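Local coordinates for protein NAD-dependent epimerase/dehydratase (Methylobacillus flagellatus KT, PDB 3GPI) that is of unknown function but probably binds a nicotinamide dinucleotide in a Rossmann-type domain, as relatives in the NAD-dependent epimerase/dehydratase family do, at residues V29-S35 and Q44-V50; V50-L56 and N91-A95; I59-P64 and A95-A99; L101-F105 and L197-R201; F106-V112 and M137-E141. All coordinates share one frame; numbering follows the deposited sequence.

Contact 1: V29-S35 and Q44-V50; sequences VTGLRRS and QTLIADV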
# COMPACT_ATOMS: atom_id res chain seq x y z
N VAL A 29 13.71 -0.22 14.34
CA VAL A 29 13.32 -0.16 12.94
C VAL A 29 14.43 0.48 12.12
O VAL A 29 14.98 1.53 12.50
CB VAL A 29 12.05 0.72 12.75
CG1 VAL A 29 11.63 0.73 11.27
CG2 VAL A 29 10.90 0.26 13.71
N THR A 30 14.75 -0.13 10.99
CA THR A 30 15.72 0.43 10.02
C THR A 30 15.12 0.35 8.64
O THR A 30 14.49 -0.65 8.27
CB THR A 30 17.06 -0.38 10.05
OG1 THR A 30 17.54 -0.40 11.40
CG2 THR A 30 18.12 0.28 9.13
N GLY A 31 15.36 1.39 7.83
CA GLY A 31 14.90 1.38 6.44
C GLY A 31 16.03 1.21 5.44
O GLY A 31 17.19 1.50 5.75
N LEU A 32 15.67 0.75 4.27
CA LEU A 32 16.60 0.67 3.17
C LEU A 32 16.05 1.62 2.12
O LEU A 32 14.92 1.43 1.63
CB LEU A 32 16.66 -0.79 2.65
CG LEU A 32 17.75 -1.29 1.71
CD1 LEU A 32 17.70 -2.82 1.72
CD2 LEU A 32 17.52 -0.75 0.30
N ARG A 33 16.85 2.64 1.75
CA ARG A 33 16.43 3.67 0.79
C ARG A 33 17.45 3.85 -0.33
O ARG A 33 18.54 3.30 -0.27
CB ARG A 33 16.26 4.98 1.54
CG ARG A 33 17.61 5.56 2.00
CD ARG A 33 17.48 6.97 2.48
NE ARG A 33 18.68 7.34 3.22
CZ ARG A 33 19.57 8.24 2.81
NH1 ARG A 33 19.41 8.89 1.66
NH2 ARG A 33 20.61 8.51 3.57
N ARG A 34 17.08 4.63 -1.35
CA ARG A 34 18.04 5.13 -2.35
C ARG A 34 18.69 6.47 -1.93
O ARG A 34 18.08 7.26 -1.19
CB ARG A 34 17.29 5.35 -3.65
CG ARG A 34 16.62 4.09 -4.23
CD ARG A 34 15.97 4.40 -5.59
NE ARG A 34 14.98 5.47 -5.47
CZ ARG A 34 13.69 5.28 -5.24
NH1 ARG A 34 13.20 4.04 -5.15
NH2 ARG A 34 12.88 6.32 -5.12
N SER A 35 19.89 6.77 -2.47
CA SER A 35 20.61 8.02 -2.13
C SER A 35 19.85 9.29 -2.54
O SER A 35 19.94 10.30 -1.87
CB SER A 35 22.02 8.05 -2.71
OG SER A 35 21.98 8.08 -4.12
N GLN A 44 16.05 6.09 10.89
CA GLN A 44 17.27 5.31 10.76
C GLN A 44 17.22 4.55 9.45
O GLN A 44 16.34 3.71 9.28
CB GLN A 44 17.30 4.32 11.92
CG GLN A 44 18.46 3.44 11.92
CD GLN A 44 19.54 3.99 12.82
OE1 GLN A 44 19.45 5.13 13.29
NE2 GLN A 44 20.58 3.20 13.04
N THR A 45 18.10 4.87 8.50
CA THR A 45 18.14 4.13 7.24
C THR A 45 19.58 3.92 6.79
O THR A 45 20.47 4.63 7.26
CB THR A 45 17.39 4.84 6.06
OG1 THR A 45 18.09 6.04 5.70
CG2 THR A 45 15.95 5.23 6.42
N LEU A 46 19.75 2.98 5.86
CA LEU A 46 20.95 2.84 5.04
C LEU A 46 20.58 2.96 3.58
O LEU A 46 19.43 2.77 3.18
CB LEU A 46 21.66 1.50 5.32
CG LEU A 46 20.90 0.23 4.94
CD1 LEU A 46 21.53 -0.44 3.74
CD2 LEU A 46 20.88 -0.75 6.12
N ILE A 47 21.57 3.29 2.76
CA ILE A 47 21.42 3.37 1.33
C ILE A 47 21.83 2.05 0.71
O ILE A 47 22.92 1.51 0.99
CB ILE A 47 22.27 4.57 0.75
CG1 ILE A 47 21.73 5.91 1.25
CG2 ILE A 47 22.30 4.51 -0.79
CD1 ILE A 47 22.74 7.10 1.16
N ALA A 48 20.97 1.50 -0.12
CA ALA A 48 21.30 0.34 -0.91
C ALA A 48 20.41 0.25 -2.13
O ALA A 48 19.44 1.01 -2.26
CB ALA A 48 21.20 -0.93 -0.07
N ASP A 49 20.73 -0.68 -3.02
CA ASP A 49 19.99 -0.87 -4.26
C ASP A 49 19.62 -2.31 -4.32
O ASP A 49 20.48 -3.17 -4.51
CB ASP A 49 20.87 -0.52 -5.48
CG ASP A 49 20.13 -0.66 -6.81
OD1 ASP A 49 19.08 -1.32 -6.90
OD2 ASP A 49 20.63 -0.11 -7.81
N VAL A 50 18.32 -2.59 -4.15
CA VAL A 50 17.84 -3.96 -4.12
C VAL A 50 18.13 -4.76 -5.40
O VAL A 50 18.12 -5.98 -5.38
CB VAL A 50 16.35 -4.05 -3.71
CG1 VAL A 50 16.15 -3.47 -2.29
CG2 VAL A 50 15.45 -3.35 -4.74
O HOH W 1 14.18 4.29 12.27
O HOH W 2 19.96 0.36 12.58
O HOH W 3 21.45 6.72 5.68
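Strands 29-33 and 45-47 run in parallel at the border of a Rossmann-type sheet, Gly31 level with Thr45, Leu32 with Leu46 and Arg33 with Ile47. Four backbone hydrogen bonds make the ladder: Gly31 N to Gln44 O, Leu46 N to Gly31 O, Arg33 N to Leu46 O, and Ala48 N to Arg33 O. Beyond its start, one water joins Val29 O to Gln44 N and another joins Thr30 OG1 to Gln44 NE2. On the face carrying Thr45, Arg33 and Ile47, the arginine crosses Thr45 at about a right angle, and its NE donates to Thr45 OG1 at 2.9 Å. The acceptor lies close to the guanidinium plane. Ile47 supports one flat side of the same group, its CG1 3.5 Å from Arg33 CZ and under the centre. A third water bridges Arg33 NH2 and Thr45 O. A side chain at Gly31 would probably crowd Thr45 CG2. On the other face, Leu32 swings CG away from its backbone N (chi1 -166°), bringing CD2 to 3.7 Å from Ala48 CB. The same methyl lies 4.0 Å from Val50 CG1. Thr30 and Leu32 also bond through their backbones to strand 6-9, which leads into a probable GxGxxG turn. A parallel strand set between an edge strand and the strand before such a glycine-rich turn is typical of the dinucleotide-binding Rossmann fold.

Contact 2: V50-L56 and N91-A95; sequences VTRPDTL and NTLSA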
# COMPACT_ATOMS: atom_id res chain seq x y z
N VAL A 50 18.32 -2.59 -4.15
CA VAL A 50 17.84 -3.96 -4.12
C VAL A 50 18.13 -4.76 -5.40
O VAL A 50 18.12 -5.98 -5.38
CB VAL A 50 16.35 -4.05 -3.71
CG1 VAL A 50 16.15 -3.47 -2.29
CG2 VAL A 50 15.45 -3.35 -4.74
N THR A 51 18.41 -4.05 -6.50
CA THR A 51 18.74 -4.71 -7.78
C THR A 51 20.21 -5.09 -7.88
O THR A 51 20.61 -5.80 -8.81
CB THR A 51 18.33 -3.85 -9.01
OG1 THR A 51 19.11 -2.64 -9.05
CG2 THR A 51 16.84 -3.49 -8.93
N ARG A 52 21.01 -4.61 -6.93
CA ARG A 52 22.45 -4.85 -6.93
C ARG A 52 22.89 -5.58 -5.66
O ARG A 52 23.16 -4.94 -4.64
CB ARG A 52 23.18 -3.53 -7.06
CG ARG A 52 23.11 -2.94 -8.48
CD ARG A 52 23.73 -1.56 -8.50
NE ARG A 52 25.12 -1.57 -8.03
CZ ARG A 52 25.68 -0.61 -7.30
NH1 ARG A 52 24.99 0.46 -6.92
NH2 ARG A 52 26.95 -0.73 -6.93
N PRO A 53 22.99 -6.92 -5.73
CA PRO A 53 23.38 -7.71 -4.56
C PRO A 53 24.62 -7.20 -3.83
O PRO A 53 24.70 -7.36 -2.61
CB PRO A 53 23.62 -9.11 -5.15
CG PRO A 53 22.73 -9.16 -6.34
CD PRO A 53 22.70 -7.77 -6.90
N ASP A 54 25.57 -6.60 -4.54
CA ASP A 54 26.81 -6.12 -3.90
C ASP A 54 26.60 -4.94 -2.94
O ASP A 54 27.49 -4.62 -2.15
CB ASP A 54 27.90 -5.79 -4.94
CG ASP A 54 28.57 -7.04 -5.50
OD1 ASP A 54 28.20 -8.17 -5.13
OD2 ASP A 54 29.48 -6.89 -6.35
N THR A 55 25.42 -4.31 -2.98
CA THR A 55 25.12 -3.21 -2.06
C THR A 55 24.30 -3.71 -0.87
O THR A 55 23.91 -2.91 -0.02
CB THR A 55 24.29 -2.09 -2.74
OG1 THR A 55 22.99 -2.60 -3.08
CG2 THR A 55 25.01 -1.58 -4.03
N LEU A 56 24.01 -5.00 -0.85
CA LEU A 56 23.12 -5.58 0.20
C LEU A 56 23.87 -6.41 1.25
O LEU A 56 23.25 -7.08 2.10
CB LEU A 56 22.04 -6.45 -0.43
CG LEU A 56 21.11 -5.76 -1.45
CD1 LEU A 56 20.23 -6.76 -2.12
CD2 LEU A 56 20.29 -4.65 -0.80
N ASN A 91 16.84 -10.72 -4.23
CA ASN A 91 18.15 -10.22 -3.79
C ASN A 91 18.11 -9.91 -2.30
O ASN A 91 19.04 -10.28 -1.57
CB ASN A 91 18.57 -8.97 -4.57
CG ASN A 91 18.91 -9.28 -6.02
OD1 ASN A 91 19.05 -10.45 -6.40
ND2 ASN A 91 19.01 -8.24 -6.82
N THR A 92 17.03 -9.28 -1.85
CA THR A 92 16.87 -8.90 -0.45
C THR A 92 16.74 -10.13 0.43
O THR A 92 17.40 -10.24 1.47
CB THR A 92 15.63 -8.00 -0.27
OG1 THR A 92 15.81 -6.78 -0.99
CG2 THR A 92 15.47 -7.61 1.18
N LEU A 93 15.91 -11.10 0.05
CA LEU A 93 15.80 -12.31 0.83
C LEU A 93 17.12 -13.08 0.90
O LEU A 93 17.52 -13.54 1.95
CB LEU A 93 14.71 -13.20 0.29
CG LEU A 93 13.31 -12.58 0.37
CD1 LEU A 93 12.34 -13.40 -0.51
CD2 LEU A 93 12.84 -12.57 1.82
N SER A 94 17.80 -13.19 -0.24
CA SER A 94 19.09 -13.86 -0.27
C SER A 94 20.08 -13.17 0.67
O SER A 94 20.83 -13.85 1.40
CB SER A 94 19.63 -13.84 -1.68
OG SER A 94 20.94 -14.40 -1.69
N ALA A 95 20.07 -11.84 0.67
CA ALA A 95 21.02 -11.05 1.49
C ALA A 95 20.70 -11.22 2.98
O ALA A 95 21.57 -10.95 3.82
CB ALA A 95 20.99 -9.59 1.12
O HOH W 4 19.85 -8.91 -9.70
O HOH W 5 23.39 -8.96 4.05
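Asn91 reaches from helix 86-95 and donates through ND2 to Val50 O at 2.8 Å. The bond uses a lone pair in the carbonyl plane and lies nearly in the plane of the amide, which fixes the rotation of that group. A water also accepts from ND2. Pro53 crosses the amide obliquely, its CG 3.8 Å from Asn91 CG. Leu56 meets the stem of the same side chain at about a right angle, with CD1 3.7 Å from Asn91 CB. One turn further along the helix, Leu56 CB packs on Ala95 CB at 3.7 Å, and a water donates to both Leu56 O and Ala95 O. These contacts hold the loop after strand 45-47 against a helix of the Rossmann-type domain. Val50 CG1 approaches Thr92 OG1 at 3.6 Å, a hydroxyl whose polar partner is Gly88 O in the preceding helical turn. Behind this shell the loop is shaped by a short 3-10 segment, where Arg52 O accepts from both Thr55 N and Thr55 OG1. Thr55 OG1 in turn accepts from Asp49 N, tying the 3-10 segment back to the residues just after strand 45-47.

Contact 3: I59-P64 and A95-A99; sequences IVHLRP and ALEGA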
# COMPACT_ATOMS: atom_id res chain seq x y z
N ILE A 59 23.08 -5.73 5.21
CA ILE A 59 21.75 -5.76 5.85
C ILE A 59 21.56 -6.93 6.82
O ILE A 59 20.80 -6.80 7.79
CB ILE A 59 20.55 -5.66 4.87
CG1 ILE A 59 20.37 -6.90 3.98
CG2 ILE A 59 20.63 -4.37 4.04
CD1 ILE A 59 19.10 -6.82 3.12
N VAL A 60 22.22 -8.06 6.60
CA VAL A 60 22.08 -9.18 7.53
C VAL A 60 22.58 -8.82 8.92
O VAL A 60 22.13 -9.43 9.91
CB VAL A 60 22.76 -10.45 6.99
CG1 VAL A 60 24.28 -10.40 7.18
CG2 VAL A 60 22.16 -11.70 7.60
N HIS A 61 23.47 -7.83 9.02
CA HIS A 61 23.92 -7.42 10.36
C HIS A 61 22.82 -6.76 11.18
O HIS A 61 22.92 -6.66 12.42
CB HIS A 61 25.11 -6.51 10.28
CG HIS A 61 26.39 -7.21 9.96
ND1 HIS A 61 27.43 -6.57 9.33
CD2 HIS A 61 26.79 -8.49 10.18
CE1 HIS A 61 28.42 -7.43 9.17
NE2 HIS A 61 28.06 -8.60 9.68
N LEU A 62 21.77 -6.29 10.52
CA LEU A 62 20.63 -5.75 11.24
C LEU A 62 19.83 -6.83 11.96
O LEU A 62 19.03 -6.54 12.86
CB LEU A 62 19.68 -5.02 10.28
CG LEU A 62 20.28 -3.79 9.60
CD1 LEU A 62 19.34 -3.36 8.45
CD2 LEU A 62 20.48 -2.69 10.62
N ARG A 63 20.02 -8.07 11.56
CA ARG A 63 19.32 -9.21 12.14
C ARG A 63 17.82 -8.96 12.38
O ARG A 63 17.32 -9.15 13.48
CB ARG A 63 20.02 -9.64 13.45
CG ARG A 63 21.44 -10.14 13.15
CD ARG A 63 22.10 -10.88 14.31
NE ARG A 63 21.29 -12.05 14.68
CZ ARG A 63 21.13 -13.14 13.95
NH1 ARG A 63 20.30 -14.09 14.36
NH2 ARG A 63 21.82 -13.34 12.84
N PRO A 64 17.10 -8.57 11.32
CA PRO A 64 15.67 -8.33 11.57
C PRO A 64 14.92 -9.64 11.81
O PRO A 64 15.26 -10.68 11.23
CB PRO A 64 15.21 -7.71 10.24
CG PRO A 64 16.12 -8.36 9.21
CD PRO A 64 17.46 -8.30 9.91
N ALA A 95 20.07 -11.84 0.67
CA ALA A 95 21.02 -11.05 1.49
C ALA A 95 20.70 -11.22 2.98
O ALA A 95 21.57 -10.95 3.82
CB ALA A 95 20.99 -9.59 1.12
N LEU A 96 19.48 -11.64 3.30
CA LEU A 96 19.08 -11.84 4.69
C LEU A 96 19.34 -13.24 5.17
O LEU A 96 18.90 -13.59 6.26
CB LEU A 96 17.61 -11.47 4.90
CG LEU A 96 17.41 -9.95 4.89
CD1 LEU A 96 15.92 -9.58 4.83
CD2 LEU A 96 18.09 -9.27 6.09
N GLU A 97 20.00 -14.07 4.36
CA GLU A 97 20.40 -15.37 4.82
C GLU A 97 21.35 -15.20 6.00
O GLU A 97 22.48 -14.64 5.92
CB GLU A 97 21.01 -16.24 3.71
CG GLU A 97 21.22 -17.70 4.11
CD GLU A 97 21.28 -18.65 2.92
OE1 GLU A 97 21.17 -19.88 3.12
OE2 GLU A 97 21.43 -18.17 1.79
N GLY A 98 20.87 -15.71 7.11
CA GLY A 98 21.56 -15.61 8.40
C GLY A 98 20.75 -14.82 9.42
O GLY A 98 20.99 -14.96 10.61
N ALA A 99 19.86 -13.94 8.96
CA ALA A 99 19.02 -13.17 9.89
C ALA A 99 17.98 -14.10 10.50
O ALA A 99 17.59 -15.10 9.89
CB ALA A 99 18.29 -12.04 9.13
O HOH W 5 23.39 -8.96 4.05
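Val60 and Arg63 lie beside Leu96 and Ala99, with 4.6 Å between the CA atoms of Arg63 and Ala99. Within 59-64 the chain curls through backbone bonds from Leu62 N to Ile59 O and from Arg63 N to Val60 O, and Arg63 itself takes left-handed helical angles. Opposite, Leu96 is the first residue to leave the helical conformation, and a type II beta turn runs from there to Ala99, closed by Ala99 N to Leu96 O. Gly98 has a phi of 117°, where a CB would jam against the preceding carbonyl oxygen and also crowd Val60 CG2. That methyl reaches into the turn, 3.4 Å from Glu97 O and close to Ala99 N. A water accepts from Val60 N and donates to Ala95 O, bridging the two backbones. Arg63 bends at chi3 (59°), which brings NH2 back to Gly98 O at 2.9 Å. The donor stands above the carbonyl plane and the oxygen is tilted from the guanidinium plane. Toward the interior, Ile59 crosses Leu96 at about a right angle, its CG1 3.9 Å from Leu96 CD2, while its CD1 touches Ala95 CB. Pro64 completes the apolar patch: CG lies 3.8 Å from Leu96 CD2, and CD 3.9 Å from Ala99 CB. The contact thus joins the loop leading to strand 66-69 to the loop that follows helix 86-95, with Ile59 also reaching strands 29-33 and 45-47, and Pro64 touching Leu7 of strand 6-9.

Contact 4: L101-F105 and L197-R201; sequences LQHVF and LIQQR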
# COMPACT_ATOMS: atom_id res chain seq x y z
N LEU A 101 14.94 -14.26 10.59
CA LEU A 101 13.72 -13.78 9.96
C LEU A 101 12.53 -14.69 10.25
O LEU A 101 12.57 -15.90 9.99
CB LEU A 101 13.99 -13.69 8.45
CG LEU A 101 12.95 -13.02 7.56
CD1 LEU A 101 12.84 -11.58 8.00
CD2 LEU A 101 13.40 -13.09 6.09
N GLN A 102 11.47 -14.11 10.81
CA GLN A 102 10.27 -14.85 11.19
C GLN A 102 9.08 -14.58 10.28
O GLN A 102 8.16 -15.38 10.21
CB GLN A 102 9.86 -14.48 12.62
CG GLN A 102 10.87 -14.95 13.67
CD GLN A 102 10.57 -14.38 15.04
OE1 GLN A 102 10.09 -13.24 15.17
NE2 GLN A 102 10.89 -15.15 16.08
N HIS A 103 9.06 -13.44 9.60
CA HIS A 103 7.93 -13.12 8.75
C HIS A 103 8.32 -12.08 7.74
O HIS A 103 9.10 -11.18 8.02
CB HIS A 103 6.74 -12.60 9.57
CG HIS A 103 5.41 -12.96 8.96
ND1 HIS A 103 4.90 -14.23 8.98
CD2 HIS A 103 4.53 -12.21 8.24
CE1 HIS A 103 3.73 -14.25 8.36
NE2 HIS A 103 3.49 -13.03 7.90
N VAL A 104 7.75 -12.22 6.55
CA VAL A 104 7.86 -11.20 5.51
C VAL A 104 6.48 -10.61 5.21
O VAL A 104 5.55 -11.33 4.89
CB VAL A 104 8.41 -11.79 4.22
CG1 VAL A 104 8.47 -10.71 3.15
CG2 VAL A 104 9.78 -12.38 4.46
N PHE A 105 6.34 -9.29 5.33
CA PHE A 105 5.14 -8.59 4.86
C PHE A 105 5.47 -7.96 3.53
O PHE A 105 6.42 -7.16 3.43
CB PHE A 105 4.69 -7.52 5.86
CG PHE A 105 4.20 -8.07 7.16
CD1 PHE A 105 2.88 -8.49 7.28
CD2 PHE A 105 5.05 -8.24 8.26
CE1 PHE A 105 2.41 -9.00 8.47
CE2 PHE A 105 4.57 -8.76 9.46
CZ PHE A 105 3.26 -9.15 9.57
N LEU A 197 -0.67 -5.89 12.29
CA LEU A 197 -0.37 -7.30 12.01
C LEU A 197 0.94 -7.68 12.68
O LEU A 197 1.12 -8.81 13.11
CB LEU A 197 -0.29 -7.57 10.51
CG LEU A 197 -1.60 -7.42 9.76
CD1 LEU A 197 -1.34 -7.70 8.30
CD2 LEU A 197 -2.69 -8.36 10.33
N ILE A 198 1.88 -6.74 12.78
CA ILE A 198 3.14 -7.01 13.45
C ILE A 198 2.92 -7.22 14.93
O ILE A 198 3.55 -8.12 15.51
CB ILE A 198 4.16 -5.85 13.12
CG1 ILE A 198 4.69 -6.04 11.69
CG2 ILE A 198 5.35 -5.83 14.14
CD1 ILE A 198 5.44 -4.83 11.17
N GLN A 199 2.04 -6.42 15.54
CA GLN A 199 1.68 -6.59 16.96
C GLN A 199 0.97 -7.92 17.21
O GLN A 199 1.18 -8.55 18.26
CB GLN A 199 0.84 -5.42 17.44
CG GLN A 199 0.49 -5.50 18.92
CD GLN A 199 -0.38 -4.35 19.37
OE1 GLN A 199 -1.57 -4.31 19.04
NE2 GLN A 199 0.19 -3.42 20.13
N GLN A 200 0.19 -8.38 16.24
CA GLN A 200 -0.60 -9.60 16.35
C GLN A 200 0.24 -10.85 16.02
O GLN A 200 -0.11 -11.96 16.49
CB GLN A 200 -1.83 -9.55 15.40
CG GLN A 200 -2.86 -8.45 15.76
CD GLN A 200 -3.95 -8.91 16.71
OE1 GLN A 200 -4.17 -8.31 17.77
NE2 GLN A 200 -4.65 -9.96 16.32
N ARG A 201 1.30 -10.71 15.21
CA ARG A 201 2.01 -11.85 14.55
C ARG A 201 2.40 -12.93 15.55
O ARG A 201 2.23 -14.12 15.26
CB ARG A 201 3.23 -11.38 13.69
CG ARG A 201 4.32 -12.43 13.26
CD ARG A 201 3.85 -13.61 12.35
NE ARG A 201 4.95 -14.52 12.02
CZ ARG A 201 5.47 -15.44 12.84
NH1 ARG A 201 5.00 -15.60 14.08
NH2 ARG A 201 6.47 -16.21 12.41
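Arg201 lays its CD over one face of the His103 ring, 3.9 Å from the centroid in a CH-pi contact shifted toward the rim. The guanidinium then stands almost perpendicular to that ring, their planes 83° apart. NH2 goes on to donate to Gln102 O at 2.9 Å, coming from above the carbonyl plane. A bend at chi2 (62°) directs the arginine chain so that both contacts can form. The imidazole is anchored through both nitrogens, with ND1 bonded to Ser148 OG and NE2 to Thr150 OG1. A leucine in place of Arg201 would probably leave Gln102 O without this donor and the face of His103 less well covered. Phe105 makes the apolar half: its CE1 lies 3.7 Å from Leu197 CB, and CE2 lies 3.5 Å from Ile198 CG1, so two successive helix residues touch the ring at the two carbons flanking CZ. His103 CD2 lies over one face of that phenyl ring, toward its rim, linking the two halves. Helix 187-201 runs nearly antiparallel to strand 103-109, at 163° between the short segments and 11.1 Å between their axes, a helix laid on a mainly parallel sheet as in the layered alpha/beta Rossmann fold.

Contact 5: F106-V112 and M137-E141; sequences FVSSTGV and MLEAE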
# COMPACT_ATOMS: atom_id res chain seq x y z
N PHE A 106 4.71 -8.33 2.48
CA PHE A 106 5.04 -7.84 1.16
C PHE A 106 3.90 -6.96 0.67
O PHE A 106 2.74 -7.43 0.62
CB PHE A 106 5.24 -9.05 0.24
CG PHE A 106 5.46 -8.70 -1.20
CD1 PHE A 106 6.71 -8.29 -1.65
CD2 PHE A 106 4.42 -8.78 -2.11
CE1 PHE A 106 6.92 -7.93 -3.00
CE2 PHE A 106 4.61 -8.44 -3.46
CZ PHE A 106 5.85 -8.01 -3.90
N VAL A 107 4.22 -5.72 0.30
CA VAL A 107 3.21 -4.78 -0.18
C VAL A 107 3.06 -4.97 -1.67
O VAL A 107 3.93 -4.64 -2.46
CB VAL A 107 3.53 -3.32 0.17
CG1 VAL A 107 2.44 -2.39 -0.33
CG2 VAL A 107 3.74 -3.15 1.69
N SER A 108 1.91 -5.50 -2.02
CA SER A 108 1.56 -5.73 -3.42
C SER A 108 0.49 -4.71 -3.81
O SER A 108 0.30 -3.70 -3.12
CB SER A 108 1.04 -7.14 -3.52
OG SER A 108 0.71 -7.52 -4.86
N SER A 109 -0.22 -4.97 -4.90
CA SER A 109 -1.21 -4.05 -5.44
C SER A 109 -2.46 -4.78 -5.89
O SER A 109 -2.35 -5.86 -6.47
CB SER A 109 -0.61 -3.39 -6.69
OG SER A 109 -1.60 -2.59 -7.35
N THR A 110 -3.64 -4.20 -5.67
CA THR A 110 -4.88 -4.75 -6.24
C THR A 110 -4.91 -4.64 -7.77
O THR A 110 -5.85 -5.19 -8.36
CB THR A 110 -6.11 -4.13 -5.62
OG1 THR A 110 -6.03 -2.71 -5.76
CG2 THR A 110 -6.20 -4.51 -4.11
N GLY A 111 -3.93 -4.00 -8.38
CA GLY A 111 -3.89 -3.93 -9.86
C GLY A 111 -3.66 -5.31 -10.43
O GLY A 111 -3.88 -5.52 -11.63
N VAL A 112 -3.26 -6.29 -9.62
CA VAL A 112 -3.13 -7.67 -10.11
C VAL A 112 -4.46 -8.22 -10.54
O VAL A 112 -4.51 -9.14 -11.38
CB VAL A 112 -2.45 -8.64 -9.11
CG1 VAL A 112 -1.04 -8.14 -8.78
CG2 VAL A 112 -3.24 -8.81 -7.83
N MET A 137 4.10 -8.07 -10.59
CA MET A 137 3.74 -8.14 -9.20
C MET A 137 3.37 -9.54 -8.74
O MET A 137 3.80 -10.00 -7.68
CB MET A 137 2.57 -7.20 -8.95
CG MET A 137 2.31 -6.96 -7.49
SD MET A 137 3.71 -6.37 -6.42
CE MET A 137 3.67 -4.70 -6.72
N LEU A 138 2.61 -10.25 -9.57
CA LEU A 138 2.32 -11.65 -9.24
C LEU A 138 3.61 -12.51 -9.25
O LEU A 138 3.72 -13.43 -8.45
CB LEU A 138 1.22 -12.25 -10.13
CG LEU A 138 -0.17 -11.66 -9.96
CD1 LEU A 138 -1.09 -12.27 -11.07
CD2 LEU A 138 -0.76 -11.87 -8.56
N GLU A 139 4.58 -12.18 -10.12
CA GLU A 139 5.85 -12.89 -10.14
C GLU A 139 6.64 -12.66 -8.84
O GLU A 139 7.24 -13.60 -8.30
CB GLU A 139 6.67 -12.48 -11.36
CG GLU A 139 8.08 -13.01 -11.37
CD GLU A 139 8.72 -12.83 -12.71
OE1 GLU A 139 8.94 -11.67 -13.12
OE2 GLU A 139 9.01 -13.87 -13.34
N ALA A 140 6.63 -11.41 -8.34
CA ALA A 140 7.29 -11.09 -7.06
C ALA A 140 6.58 -11.80 -5.91
O ALA A 140 7.26 -12.33 -5.00
CB ALA A 140 7.36 -9.57 -6.84
N GLU A 141 5.25 -11.82 -5.93
CA GLU A 141 4.45 -12.49 -4.91
C GLU A 141 4.78 -13.97 -4.80
O GLU A 141 4.87 -14.51 -3.70
CB GLU A 141 2.95 -12.38 -5.21
CG GLU A 141 2.28 -11.07 -4.76
CD GLU A 141 0.78 -11.10 -4.93
OE1 GLU A 141 0.16 -12.17 -4.98
OE2 GLU A 141 0.16 -10.03 -4.99
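Phe106, Ser108 and Glu141 form the dense part of this contact together with Met137 and Ala140. The ring's outer end, CZ, is 3.7 Å from Ala140 CB and as close to Met137 SD, an oblique Met-aromatic contact. Glu141 crosses the ring at about a right angle, with CG 3.7 Å from Phe106 CE2. Ser108 OG donates to Glu141 OE2 at 2.6 Å, onto the anti lone pair, and Met137 CG presses on the same hydroxyl at 3.1 Å. With chi1 at -177°, Ser108 holds OG opposite its own backbone N and pointed at the helix. OE1 of the glutamate is paired with Arg153 in a salt bridge. Replacing Glu141 by an alanine removes the carboxylate, which would probably leave Arg153 without this charge partner and Ser108 OG without this acceptor. This is helix-on-strand packing of the Rossmann-type domain, the short segments of helix 132-143 and strand 103-109 running nearly antiparallel, at 153°. Farther along, the contact opens toward the partly exposed Leu138, whose CD2 meets Val112 CB at 3.7 Å, while Val112 CG1 also rests on Met137 CB. At the start of the 3-10 segment, Ser109 OG accepts from Gly111 N at 2.9 Å in an ST turn, whereas Ser109 N is buried with no partner in the model.

How the contacts relate
Contacts 4 and 5 are the buried ones, and both use strand 103-109: helix 187-201 packs near its start and helix 132-143 near its end. Contacts 1, 2 and 3 are partly buried and lie toward the border strands of the sheet. Contact 1 alone is strand pairing, held by regular backbone bonds, whereas the others rely mainly on side chains. Contacts 2 and 3 meet at Ala95 and share a water, joining helix 86-95 and its following loop to the loop before strand 66-69. Contact 1 runs into contact 2 at Val50, and packs on contact 3 through Leu62 and Ile59. Contact 5 bonds serine to carboxylate, while arginines at contacts 1, 3 and 4 bond hydroxyl or carbonyl oxygens.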